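Local coordinates for protein O-methyltransferase (Burkholderia thailandensis, PDB 3MCZ) that probably transfers methyl groups from S-adenosylmethionine to hydroxyl groups of a substrate, as an O-methyltransferase family member that is likely to work as a dimer, at residues Gln196-His201 and His225-Arg230; Ala180-Asp185 and Gln203-Ile208; Leu163-Val168 and His190-Ala195; Ser172-Phe177 and Ala282-Thr287; Asp250-Asn255 and Gly275-Gly280. All blocks are in the same frame, centred on the assembly; numbering follows the deposited sequence.

Interaction 1 of 5, residues Gln196-His201 and His225-Arg230; sequences QVLRRH and HDLGGR
R230, in the loop ahead of strand 231-235, sends its side chain to the C-terminal end of helix 192-200. From CB the chain starts with CG anti to the carbonyl carbon, continues extended through chi2 (177°) and bends at chi3 (60°), so that the guanidinium meets the last helical turn tip to tip with L198. L198 CB lies over one face of the guanidinium, 4.1 Å from CZ. NH1 makes a weak bond to L198 O and also donates to a water, 3.0 Å from NH1, that in turn donates to R199 O. NH2 is the busiest atom: it donates to L198 O at 3.0 Å, reaching it from above the carbonyl plane, weakly to H201 O at the guanidinium edge, and to L204 O. In the Rossmann-like methyltransferase domain this ties the end of one helix to the connection after the next, where D226, at positive phi, completes a Schellman motif ending helix 215-224. L198 CB also packs on L227 CD2 (4.0 Å). Separately, R199 NE sits 3.3 Å from H225 CD2 at the imidazole edge, the two planes 24° apart, while H225 ND1 is bonded to T221 O.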
# COMPACT_ATOMS: atom_id res chain seq x y z
N GLN A 196 0.23 30.71 14.89
CA GLN A 196 0.16 31.48 13.66
C GLN A 196 -0.89 32.58 13.78
O GLN A 196 -0.72 33.66 13.23
CB GLN A 196 -0.14 30.57 12.47
CG GLN A 196 1.09 29.86 11.94
CD GLN A 196 1.71 30.58 10.77
OE1 GLN A 196 1.57 30.14 9.62
NE2 GLN A 196 2.38 31.69 11.04
N VAL A 197 -1.97 32.28 14.50
CA VAL A 197 -3.03 33.25 14.77
C VAL A 197 -2.43 34.41 15.61
O VAL A 197 -2.60 35.55 15.26
CB VAL A 197 -4.22 32.61 15.53
CG1 VAL A 197 -5.19 33.69 16.05
CG2 VAL A 197 -5.01 31.60 14.61
N LEU A 198 -1.69 34.09 16.68
CA LEU A 198 -1.10 35.15 17.52
C LEU A 198 -0.07 36.00 16.75
O LEU A 198 -0.00 37.20 16.95
CB LEU A 198 -0.51 34.58 18.81
CG LEU A 198 -1.45 34.52 20.04
CD1 LEU A 198 -2.86 34.07 19.66
CD2 LEU A 198 -0.87 33.66 21.18
N ARG A 199 0.69 35.40 15.84
CA ARG A 199 1.72 36.12 15.10
C ARG A 199 1.12 37.24 14.28
O ARG A 199 1.66 38.35 14.22
CB ARG A 199 2.45 35.19 14.13
CG ARG A 199 3.51 34.31 14.79
CD ARG A 199 4.89 34.48 14.15
NE ARG A 199 5.21 33.38 13.23
CZ ARG A 199 4.96 33.37 11.92
NH1 ARG A 199 5.31 32.29 11.21
NH2 ARG A 199 4.39 34.41 11.30
N ARG A 200 -0.03 36.93 13.70
CA ARG A 200 -0.72 37.79 12.79
C ARG A 200 -1.55 38.87 13.51
O ARG A 200 -1.89 39.90 12.92
CB ARG A 200 -1.62 36.89 11.93
CG ARG A 200 -2.72 37.59 11.28
CD ARG A 200 -2.98 37.12 9.90
NE ARG A 200 -3.52 38.19 9.07
CZ ARG A 200 -4.02 37.97 7.85
NH1 ARG A 200 -4.50 39.00 7.15
NH2 ARG A 200 -4.03 36.74 7.33
N HIS A 201 -1.90 38.61 14.76
CA HIS A 201 -2.81 39.44 15.53
C HIS A 201 -2.18 39.81 16.87
O HIS A 201 -2.40 39.13 17.87
CB HIS A 201 -4.14 38.69 15.75
CG HIS A 201 -4.90 38.40 14.48
ND1 HIS A 201 -5.63 39.35 13.80
CD2 HIS A 201 -5.01 37.25 13.76
CE1 HIS A 201 -6.19 38.79 12.73
NE2 HIS A 201 -5.81 37.53 12.68
N HIS A 225 8.01 30.57 17.61
CA HIS A 225 7.35 31.77 17.11
C HIS A 225 7.53 33.00 18.00
O HIS A 225 6.87 34.02 17.79
CB HIS A 225 5.86 31.51 16.96
CG HIS A 225 5.51 30.45 15.97
ND1 HIS A 225 5.77 29.12 16.19
CD2 HIS A 225 4.85 30.51 14.79
CE1 HIS A 225 5.33 28.41 15.17
NE2 HIS A 225 4.75 29.23 14.31
N ASP A 226 8.41 32.92 19.00
CA ASP A 226 8.66 34.03 19.92
C ASP A 226 7.41 34.50 20.66
O ASP A 226 7.19 35.70 20.78
CB ASP A 226 9.25 35.25 19.19
CG ASP A 226 10.65 35.02 18.67
OD1 ASP A 226 11.51 34.50 19.43
OD2 ASP A 226 10.91 35.39 17.51
N LEU A 227 6.60 33.57 21.18
CA LEU A 227 5.32 33.94 21.81
C LEU A 227 5.30 33.69 23.33
O LEU A 227 4.22 33.56 23.94
CB LEU A 227 4.19 33.14 21.15
CG LEU A 227 3.93 33.43 19.68
CD1 LEU A 227 2.93 32.37 19.18
CD2 LEU A 227 3.41 34.87 19.47
N GLY A 228 6.48 33.64 23.94
CA GLY A 228 6.64 33.29 25.34
C GLY A 228 5.67 33.96 26.30
O GLY A 228 4.98 33.28 27.06
N GLY A 229 5.60 35.28 26.26
CA GLY A 229 4.72 35.99 27.18
C GLY A 229 3.26 36.08 26.74
O GLY A 229 2.49 36.79 27.36
N ARG A 230 2.87 35.39 25.67
CA ARG A 230 1.51 35.57 25.13
C ARG A 230 0.64 34.31 25.18
O ARG A 230 -0.57 34.39 24.94
CB ARG A 230 1.60 36.10 23.71
CG ARG A 230 2.22 37.50 23.67
CD ARG A 230 2.37 38.00 22.26
NE ARG A 230 1.08 38.05 21.60
CZ ARG A 230 0.88 38.13 20.29
NH1 ARG A 230 1.91 38.11 19.44
NH2 ARG A 230 -0.35 38.17 19.82
O HOH W 1 2.70 39.13 16.78

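Interaction 2 of 5, residues Ala180-Asp185 and Gln203-Ile208; sequences ARTVID and QLTGQI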
# COMPACT_ATOMS: atom_id res chain seq x y z
N ALA A 180 -10.90 40.43 18.57
CA ALA A 180 -10.79 39.51 19.69
C ALA A 180 -9.55 39.93 20.53
O ALA A 180 -8.66 40.67 20.05
CB ALA A 180 -10.64 38.11 19.19
N ARG A 181 -9.53 39.51 21.79
CA ARG A 181 -8.35 39.66 22.65
C ARG A 181 -7.80 38.36 23.15
O ARG A 181 -6.61 38.26 23.37
CB ARG A 181 -8.70 40.53 23.85
CG ARG A 181 -9.00 41.95 23.50
CD ARG A 181 -7.83 42.63 22.78
NE ARG A 181 -6.57 42.66 23.56
CZ ARG A 181 -6.28 43.56 24.50
NH1 ARG A 181 -7.14 44.53 24.83
NH2 ARG A 181 -5.11 43.49 25.14
N THR A 182 -8.67 37.37 23.37
CA THR A 182 -8.24 36.12 23.96
C THR A 182 -8.74 34.93 23.17
O THR A 182 -9.85 34.95 22.60
CB THR A 182 -8.75 35.96 25.40
OG1 THR A 182 -10.17 36.13 25.42
CG2 THR A 182 -8.04 36.99 26.35
N VAL A 183 -7.89 33.90 23.14
CA VAL A 183 -8.12 32.66 22.43
C VAL A 183 -7.76 31.46 23.33
O VAL A 183 -6.71 31.44 23.99
CB VAL A 183 -7.23 32.53 21.16
CG1 VAL A 183 -7.58 31.24 20.37
CG2 VAL A 183 -7.31 33.73 20.29
N ILE A 184 -8.61 30.44 23.29
CA ILE A 184 -8.34 29.16 23.91
C ILE A 184 -8.29 28.07 22.81
O ILE A 184 -9.24 27.94 22.03
CB ILE A 184 -9.41 28.87 24.97
CG1 ILE A 184 -9.22 29.77 26.17
CG2 ILE A 184 -9.40 27.42 25.36
CD1 ILE A 184 -10.27 29.61 27.24
N ASP A 185 -7.17 27.34 22.73
CA ASP A 185 -6.97 26.24 21.75
C ASP A 185 -7.11 24.90 22.51
O ASP A 185 -6.20 24.47 23.25
CB ASP A 185 -5.56 26.37 21.12
CG ASP A 185 -5.38 25.55 19.83
OD1 ASP A 185 -6.37 25.00 19.27
OD2 ASP A 185 -4.20 25.48 19.37
N GLN A 203 -2.61 41.84 19.23
CA GLN A 203 -3.45 42.09 20.40
C GLN A 203 -3.88 40.84 21.14
O GLN A 203 -4.50 40.94 22.22
CB GLN A 203 -4.69 42.90 20.00
CG GLN A 203 -5.86 42.10 19.44
CD GLN A 203 -5.71 41.58 18.02
OE1 GLN A 203 -4.71 41.80 17.31
NE2 GLN A 203 -6.75 40.88 17.58
N LEU A 204 -3.67 39.66 20.56
CA LEU A 204 -4.20 38.43 21.13
C LEU A 204 -3.21 37.78 22.14
O LEU A 204 -2.00 37.81 21.95
CB LEU A 204 -4.50 37.39 20.02
CG LEU A 204 -5.60 37.67 18.99
CD1 LEU A 204 -5.71 36.54 17.97
CD2 LEU A 204 -6.93 37.87 19.69
N THR A 205 -3.77 37.20 23.19
CA THR A 205 -3.07 36.24 24.03
C THR A 205 -3.83 34.91 23.99
O THR A 205 -5.01 34.86 23.61
CB THR A 205 -2.91 36.75 25.48
OG1 THR A 205 -4.20 37.04 26.01
CG2 THR A 205 -2.00 38.02 25.57
N GLY A 206 -3.16 33.82 24.35
CA GLY A 206 -3.66 32.49 24.07
C GLY A 206 -3.41 31.52 25.20
O GLY A 206 -2.47 31.68 25.98
N GLN A 207 -4.29 30.52 25.30
CA GLN A 207 -4.06 29.35 26.18
C GLN A 207 -4.20 28.09 25.34
O GLN A 207 -5.08 28.02 24.44
CB GLN A 207 -5.06 29.30 27.32
CG GLN A 207 -5.05 30.56 28.18
CD GLN A 207 -6.00 30.47 29.36
OE1 GLN A 207 -6.82 29.57 29.44
NE2 GLN A 207 -5.86 31.39 30.30
N ILE A 208 -3.32 27.12 25.60
CA ILE A 208 -3.43 25.82 25.01
C ILE A 208 -3.84 24.88 26.16
O ILE A 208 -3.18 24.85 27.21
CB ILE A 208 -2.08 25.31 24.40
CG1 ILE A 208 -1.55 26.26 23.29
CG2 ILE A 208 -2.28 23.93 23.80
CD1 ILE A 208 -0.07 26.12 23.08
O HOH W 2 -5.23 39.60 25.27
O HOH W 3 -3.30 41.48 25.07
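Two neighbouring parallel strands of a beta-alpha-beta unit, 182-186 and 205-210, pair here, with helix 192-200 as the connection between them in the Rossmann-like sheet. Backbone hydrogen bonds form the ladder. T205 N donates to R181 O, V183 N to T205 O, Q207 N to V183 O and D185 N to Q207 O; the last is the shortest, 2.8 Å from D185 N to Q207 O, and nearly straight at 176°. Weaker CA-H...O contacts fill in between, as from G206 CA to V183 O at 3.2 Å. Side-chain hydrogen bonds brace the loops leading into the strands. Q203 turns at chi2 so that NE2 reaches A180 O at 3.1 Å, while R181, bent at chi2 and chi3, aims NE at a lone pair of Q203 O. Apolar contacts are fewer: A180 CB lies 3.8 Å from L204 CD2, and V183 and L204 cross obliquely, CG2 to CD1, on the side covered by helix 192-200. On the other face T182 and T205 run side by side, as do I184 and Q207; Q207 OE1 is bonded to W209 NE1 and T182 OG1 to D250 N. One water joins R181 NH2, 2.7 Å away in the guanidinium plane, to Q203 O.

Interaction 3 of 5, residues Leu163-Val168 and His190-Ala195; sequences LSQPMV and HGTYLA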
# COMPACT_ATOMS: atom_id res chain seq x y z
N LEU A 163 1.26 18.68 7.68
CA LEU A 163 0.03 18.40 6.95
C LEU A 163 -1.06 19.44 7.23
O LEU A 163 -1.91 19.69 6.37
CB LEU A 163 -0.48 16.96 7.24
CG LEU A 163 0.37 15.82 6.63
CD1 LEU A 163 -0.06 14.46 7.17
CD2 LEU A 163 0.31 15.83 5.09
N SER A 164 -1.01 20.08 8.40
CA SER A 164 -2.00 21.06 8.77
C SER A 164 -1.78 22.47 8.20
O SER A 164 -2.68 23.29 8.27
CB SER A 164 -2.11 21.14 10.30
OG SER A 164 -2.56 19.87 10.77
N GLN A 165 -0.62 22.74 7.61
CA GLN A 165 -0.28 24.14 7.23
C GLN A 165 -1.29 24.86 6.34
O GLN A 165 -1.53 26.06 6.51
CB GLN A 165 1.11 24.24 6.59
CG GLN A 165 1.65 25.67 6.47
CD GLN A 165 1.79 26.35 7.82
OE1 GLN A 165 2.28 25.75 8.78
NE2 GLN A 165 1.34 27.61 7.92
N PRO A 166 -1.84 24.17 5.34
CA PRO A 166 -2.81 24.89 4.49
C PRO A 166 -3.96 25.43 5.28
O PRO A 166 -4.37 26.54 5.06
CB PRO A 166 -3.29 23.83 3.50
CG PRO A 166 -2.15 22.85 3.42
CD PRO A 166 -1.50 22.84 4.78
N MSE A 167 -4.48 24.64 6.23
CA MSE A 167 -5.61 25.11 7.00
C MSE A 167 -5.22 26.13 8.04
O MSE A 167 -6.00 27.01 8.33
CB MSE A 167 -6.36 23.98 7.63
CG MSE A 167 -7.28 23.40 6.64
SE MSE A 167 -7.48 21.62 7.09
CE MSE A 167 -5.67 21.22 7.68
N VAL A 168 -4.00 26.02 8.58
CA VAL A 168 -3.46 27.03 9.51
C VAL A 168 -3.52 28.44 8.91
O VAL A 168 -3.94 29.40 9.56
CB VAL A 168 -2.02 26.72 9.94
CG1 VAL A 168 -1.49 27.84 10.76
CG2 VAL A 168 -1.97 25.37 10.74
N HIS A 190 0.34 20.35 19.06
CA HIS A 190 1.54 21.00 18.52
C HIS A 190 1.40 22.52 18.60
O HIS A 190 2.36 23.24 18.93
CB HIS A 190 1.85 20.54 17.09
CG HIS A 190 0.66 20.52 16.18
ND1 HIS A 190 0.19 21.65 15.56
CD2 HIS A 190 -0.14 19.50 15.79
CE1 HIS A 190 -0.87 21.34 14.82
NE2 HIS A 190 -1.09 20.04 14.95
N GLY A 191 0.19 23.00 18.35
CA GLY A 191 -0.17 24.38 18.64
C GLY A 191 0.06 25.35 17.49
O GLY A 191 0.12 26.57 17.72
N THR A 192 0.17 24.81 16.27
CA THR A 192 0.53 25.64 15.14
C THR A 192 -0.59 26.62 14.79
O THR A 192 -0.30 27.74 14.38
CB THR A 192 0.94 24.77 13.91
OG1 THR A 192 2.05 23.94 14.30
CG2 THR A 192 1.39 25.62 12.78
N TYR A 193 -1.85 26.23 14.98
CA TYR A 193 -2.95 27.16 14.66
C TYR A 193 -2.86 28.38 15.59
O TYR A 193 -2.89 29.51 15.14
CB TYR A 193 -4.32 26.52 14.78
CG TYR A 193 -4.61 25.40 13.77
CD1 TYR A 193 -4.24 24.07 14.04
CD2 TYR A 193 -5.27 25.66 12.59
CE1 TYR A 193 -4.51 23.06 13.13
CE2 TYR A 193 -5.54 24.65 11.66
CZ TYR A 193 -5.16 23.34 11.94
OH TYR A 193 -5.44 22.33 11.03
N LEU A 194 -2.74 28.13 16.89
CA LEU A 194 -2.72 29.25 17.84
C LEU A 194 -1.54 30.17 17.61
O LEU A 194 -1.70 31.39 17.60
CB LEU A 194 -2.71 28.73 19.26
CG LEU A 194 -2.75 29.85 20.30
CD1 LEU A 194 -4.07 30.63 20.19
CD2 LEU A 194 -2.59 29.29 21.68
N ALA A 195 -0.35 29.59 17.43
CA ALA A 195 0.85 30.36 17.24
C ALA A 195 0.74 31.25 16.00
O ALA A 195 1.11 32.42 16.05
CB ALA A 195 2.08 29.42 17.14
O HOH W 4 -4.74 19.69 11.96
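The ring of Y193 carries most of this contact, through a CH-pi interaction with V168. With V168 CG2 anti to the carbonyl carbon, that methyl stands over the centre of the ring, 3.7 Å from V168 CG2 to the Y193 ring centroid and only 11° off the normal. Carbon atoms gather round the phenol end in van der Waals contact: M167, a selenomethionine, runs alongside the ring and brings CE to 3.5 Å from Y193 OH, and S164 CB approaches the same oxygen at 3.6 Å. Beside the ring, T192 CG2 meets V168 CG2 at 3.9 Å, the two side chains crossing at about a right angle. The surface thus formed joins helix 150-172, kinked around P166 and M167, to the first turn of helix 192-200. G191, at positive phi, is the N-cap of that helix and ends a glycine-rich turn after strand 182-186, the position where relatives of the S-adenosylmethionine-dependent fold bind their cofactor. Polar links between the two segments run through water rather than directly. One water donates to S164 OG at 2.5 Å and lies in the Y193 ring plane, 2.9 Å from Y193 OH; S164 OG is also bonded to M160 O. Within 190-195, the H190 ring bends back over the helix start, and its ND1 accepts from T192 N in a bond of 163°.

Interaction 4 of 5, residues Ser172-Phe177 and Ala282-Thr287; sequences SELGVF and ALLILT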
# COMPACT_ATOMS: atom_id res chain seq x y z
N SER A 172 -5.87 31.47 10.39
CA SER A 172 -5.24 32.70 10.89
C SER A 172 -5.81 33.98 10.26
O SER A 172 -5.74 35.04 10.90
CB SER A 172 -3.72 32.65 10.69
OG SER A 172 -3.42 32.72 9.33
N GLU A 173 -6.39 33.90 9.06
CA GLU A 173 -7.01 35.08 8.39
C GLU A 173 -8.49 35.28 8.68
O GLU A 173 -9.12 36.18 8.12
CB GLU A 173 -6.84 35.02 6.86
N LEU A 174 -9.08 34.45 9.52
CA LEU A 174 -10.49 34.61 9.86
C LEU A 174 -10.76 35.98 10.50
O LEU A 174 -9.98 36.45 11.31
CB LEU A 174 -10.95 33.53 10.81
CG LEU A 174 -11.07 32.13 10.21
CD1 LEU A 174 -11.46 31.15 11.33
CD2 LEU A 174 -12.09 32.10 9.06
N GLY A 175 -11.89 36.58 10.16
CA GLY A 175 -12.29 37.88 10.70
C GLY A 175 -12.64 37.90 12.18
O GLY A 175 -12.60 38.96 12.81
N VAL A 176 -12.93 36.75 12.77
CA VAL A 176 -13.29 36.71 14.17
C VAL A 176 -12.12 37.11 15.08
O VAL A 176 -12.34 37.37 16.24
CB VAL A 176 -13.79 35.31 14.60
CG1 VAL A 176 -15.05 34.91 13.79
CG2 VAL A 176 -12.63 34.25 14.52
N PHE A 177 -10.90 37.13 14.55
CA PHE A 177 -9.71 37.43 15.36
C PHE A 177 -9.40 38.92 15.47
O PHE A 177 -8.79 39.31 16.44
CB PHE A 177 -8.47 36.69 14.83
CG PHE A 177 -8.53 35.21 15.04
CD1 PHE A 177 -8.55 34.68 16.33
CD2 PHE A 177 -8.61 34.33 13.97
CE1 PHE A 177 -8.66 33.33 16.53
CE2 PHE A 177 -8.70 32.94 14.18
CZ PHE A 177 -8.71 32.44 15.46
N ALA A 282 -16.63 33.47 19.23
CA ALA A 282 -16.81 32.38 18.27
C ALA A 282 -16.15 31.10 18.74
O ALA A 282 -15.07 31.12 19.35
CB ALA A 282 -16.24 32.77 16.88
N LEU A 283 -16.80 30.00 18.42
CA LEU A 283 -16.25 28.67 18.53
C LEU A 283 -15.87 28.20 17.12
O LEU A 283 -16.72 28.24 16.19
CB LEU A 283 -17.31 27.72 19.12
CG LEU A 283 -16.91 26.23 19.17
CD1 LEU A 283 -15.61 26.01 19.98
CD2 LEU A 283 -18.04 25.33 19.69
N LEU A 284 -14.62 27.77 16.94
CA LEU A 284 -14.16 27.28 15.65
C LEU A 284 -13.94 25.79 15.74
O LEU A 284 -13.27 25.32 16.66
CB LEU A 284 -12.84 27.93 15.22
CG LEU A 284 -12.80 29.45 15.18
CD1 LEU A 284 -11.43 29.95 14.67
CD2 LEU A 284 -13.96 30.07 14.37
N ILE A 285 -14.54 25.05 14.81
CA ILE A 285 -14.29 23.62 14.71
C ILE A 285 -13.87 23.27 13.29
O ILE A 285 -14.61 23.46 12.36
CB ILE A 285 -15.51 22.78 15.07
CG1 ILE A 285 -16.04 23.14 16.48
CG2 ILE A 285 -15.16 21.26 14.93
CD1 ILE A 285 -17.39 22.47 16.86
N LEU A 286 -12.65 22.77 13.16
CA LEU A 286 -12.15 22.31 11.89
C LEU A 286 -12.30 20.79 11.87
O LEU A 286 -11.85 20.10 12.78
CB LEU A 286 -10.68 22.68 11.79
CG LEU A 286 -10.01 22.39 10.47
CD1 LEU A 286 -10.65 23.20 9.33
CD2 LEU A 286 -8.51 22.73 10.63
N THR A 287 -12.94 20.28 10.83
CA THR A 287 -13.25 18.88 10.77
C THR A 287 -13.27 18.41 9.31
O THR A 287 -13.68 19.16 8.40
CB THR A 287 -14.57 18.59 11.51
OG1 THR A 287 -14.77 17.19 11.57
CG2 THR A 287 -15.80 19.25 10.81
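S172 OG, at the end of helix 150-172, is the best-held polar side-chain atom here: two carbonyl oxygens grip it, D169 O in a hydrogen bond and V168 O in a weak one. The grip turns the hydroxyl back onto its own helix, and S172 O is in turn bonded by H201 NE2. Beyond this point the chain leaves the helix and runs over strand 281-288 as a loop whose side chains reach the sheet with no hydrogen bond to the strand. L174 and L284 meet tip to tip, with L174 CD1 3.5 Å from L284 CD1, a tight approach for two methyl groups. Both leucines keep CG anti to the carbonyl carbon and chi2 near 180°, which extends each chain straight at the other. L284 CD1 also touches F177, whose CZ lies 3.8 Å from it, the side chains crossing obliquely. V176 completes the group on two sides: its CG1 packs on A282 CB at 3.9 Å, and its CG2 stands 4.0 Å above the centre of the F177 ring. A282 and L284 point to the same face of the central sheet of the Rossmann-like domain, where V251 and I345 on adjoining strands take part as well, V251 against F177 and I345 against V176. L174 further touches L343. The helix-to-strand connection 172-177 thus covers this face through branched aliphatic groups and one aromatic ring, and its hold on strand 281-288 rests on dispersion and the exclusion of water, not on directional bonds.

Interaction 5 of 5, residues Asp250-Asn255 and Gly275-Gly280; sequences DVVMLN and GLVKPG
This is an apolar contact with a water-bridged polar fringe, placed at the start of strand 251-255 where the short strand 277-278 passes after helix 263-275. V252 supplies the apolar part. Its CG2, anti to the carbonyl carbon, touches L276 CB at 3.7 Å and V277 CG2 at 3.8 Å, while CG1 looks toward L276 CD1, the V252 and L276 side chains crossing at about a right angle. At the fringe, K278 extends fully beyond CG and crosses D250 obliquely, so that its CD, and not its ammonium nitrogen, is what D250 OD1 touches, at 3.5 Å. D250 OD1 and K278 NZ remain 4.6 Å apart, beyond a salt bridge. Water closes the gap: one molecule donates to D250 OD2 and accepts from K278 NZ at 2.6 Å, and another donates to both D250 OD1 and P279 O. D250 OD2 also accepts from R181 N, which fixes the carboxylate against the neighbouring loop and probably lets it keep its negative charge. In the Rossmann-like sheet strand 251-255 lies between strands 182-186 and 281-288, pairing through V251 with T182 and I184 and through V252 with A282 and L284, while V277 packs on L283.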
# COMPACT_ATOMS: atom_id res chain seq x y z
N ASP A 250 -12.63 35.01 23.84
CA ASP A 250 -13.35 35.53 22.67
C ASP A 250 -13.46 34.50 21.53
O ASP A 250 -14.46 34.48 20.81
CB ASP A 250 -12.64 36.78 22.17
CG ASP A 250 -12.66 37.89 23.20
OD1 ASP A 250 -13.75 38.09 23.79
OD2 ASP A 250 -11.60 38.53 23.46
N VAL A 251 -12.41 33.71 21.37
CA VAL A 251 -12.35 32.64 20.39
C VAL A 251 -11.86 31.35 21.03
O VAL A 251 -10.84 31.31 21.74
CB VAL A 251 -11.50 32.98 19.14
CG1 VAL A 251 -11.57 31.81 18.11
CG2 VAL A 251 -11.97 34.26 18.49
N VAL A 252 -12.62 30.27 20.82
CA VAL A 252 -12.28 28.96 21.36
C VAL A 252 -12.14 28.04 20.16
O VAL A 252 -12.97 28.06 19.27
CB VAL A 252 -13.39 28.45 22.33
CG1 VAL A 252 -13.10 27.02 22.82
CG2 VAL A 252 -13.59 29.46 23.50
N MSE A 253 -11.07 27.24 20.10
CA MSE A 253 -10.85 26.41 18.93
C MSE A 253 -10.80 24.93 19.30
O MSE A 253 -10.19 24.57 20.29
CB MSE A 253 -9.54 26.80 18.24
CG MSE A 253 -9.41 28.24 17.94
SE MSE A 253 -7.93 28.66 16.77
CE MSE A 253 -6.52 28.37 17.95
N LEU A 254 -11.44 24.12 18.47
CA LEU A 254 -11.40 22.66 18.47
C LEU A 254 -10.97 22.23 17.08
O LEU A 254 -11.81 21.93 16.24
CB LEU A 254 -12.79 22.11 18.71
CG LEU A 254 -13.29 21.86 20.12
CD1 LEU A 254 -14.78 21.49 20.05
CD2 LEU A 254 -12.46 20.74 20.88
N ASN A 255 -9.68 22.19 16.81
CA ASN A 255 -9.23 22.01 15.44
C ASN A 255 -8.80 20.57 15.19
O ASN A 255 -7.88 20.10 15.84
CB ASN A 255 -8.07 22.95 15.14
CG ASN A 255 -8.50 24.41 15.11
OD1 ASN A 255 -7.77 25.29 15.57
ND2 ASN A 255 -9.70 24.66 14.59
N GLY A 275 -19.50 26.70 25.97
CA GLY A 275 -19.66 27.43 27.23
C GLY A 275 -18.50 28.39 27.52
O GLY A 275 -18.67 29.38 28.25
N LEU A 276 -17.33 28.14 26.93
CA LEU A 276 -16.18 29.04 27.13
C LEU A 276 -16.26 30.33 26.29
O LEU A 276 -15.53 31.28 26.57
CB LEU A 276 -14.88 28.34 26.80
CG LEU A 276 -14.37 27.16 27.64
CD1 LEU A 276 -13.19 26.59 26.92
CD2 LEU A 276 -13.99 27.68 29.00
N VAL A 277 -17.13 30.35 25.28
CA VAL A 277 -17.20 31.44 24.32
C VAL A 277 -17.92 32.69 24.91
O VAL A 277 -19.09 32.62 25.25
CB VAL A 277 -17.93 31.03 23.02
CG1 VAL A 277 -18.03 32.25 22.05
CG2 VAL A 277 -17.24 29.81 22.34
N LYS A 278 -17.21 33.81 24.98
CA LYS A 278 -17.77 35.05 25.52
C LYS A 278 -18.80 35.58 24.56
O LYS A 278 -18.81 35.22 23.37
CB LYS A 278 -16.68 36.10 25.74
CG LYS A 278 -15.63 35.70 26.83
CD LYS A 278 -14.51 36.70 26.87
CE LYS A 278 -13.49 36.45 27.96
NZ LYS A 278 -12.58 37.67 28.19
N PRO A 279 -19.70 36.43 25.06
CA PRO A 279 -20.63 37.08 24.15
C PRO A 279 -19.93 37.81 23.03
O PRO A 279 -18.92 38.46 23.25
CB PRO A 279 -21.36 38.10 25.04
CG PRO A 279 -21.27 37.54 26.37
CD PRO A 279 -19.99 36.77 26.47
N GLY A 280 -20.47 37.69 21.83
CA GLY A 280 -19.87 38.24 20.63
C GLY A 280 -18.74 37.39 20.07
O GLY A 280 -18.17 37.75 19.05
O HOH W 5 -11.15 38.41 26.13
O HOH W 6 -16.04 38.00 22.33

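In the fold
From the N terminus, helix 150-172 opens interaction 3 at 163-168, the loop that follows it opens interaction 4 at 172-177, and strand 182-186 then opens interaction 2. Interaction 3 closes first, at 190-195, crossing both of the others. Helix 192-200 goes on to open interaction 1 before interaction 2 closes at 203-208, so these two cross as well; R230 then closes interaction 1 and touches L204 and G206 of interaction 2. Interaction 5 follows in series, from 250-255 to 275-280. Interaction 4 closes last, at 282-287, with interactions 1, 2 and 5 nested in its loop. Together they tie helices 150-172 and 192-200, loop 172-177, the loop before strand 231-235 and strand 277-278 to each other and the sheet.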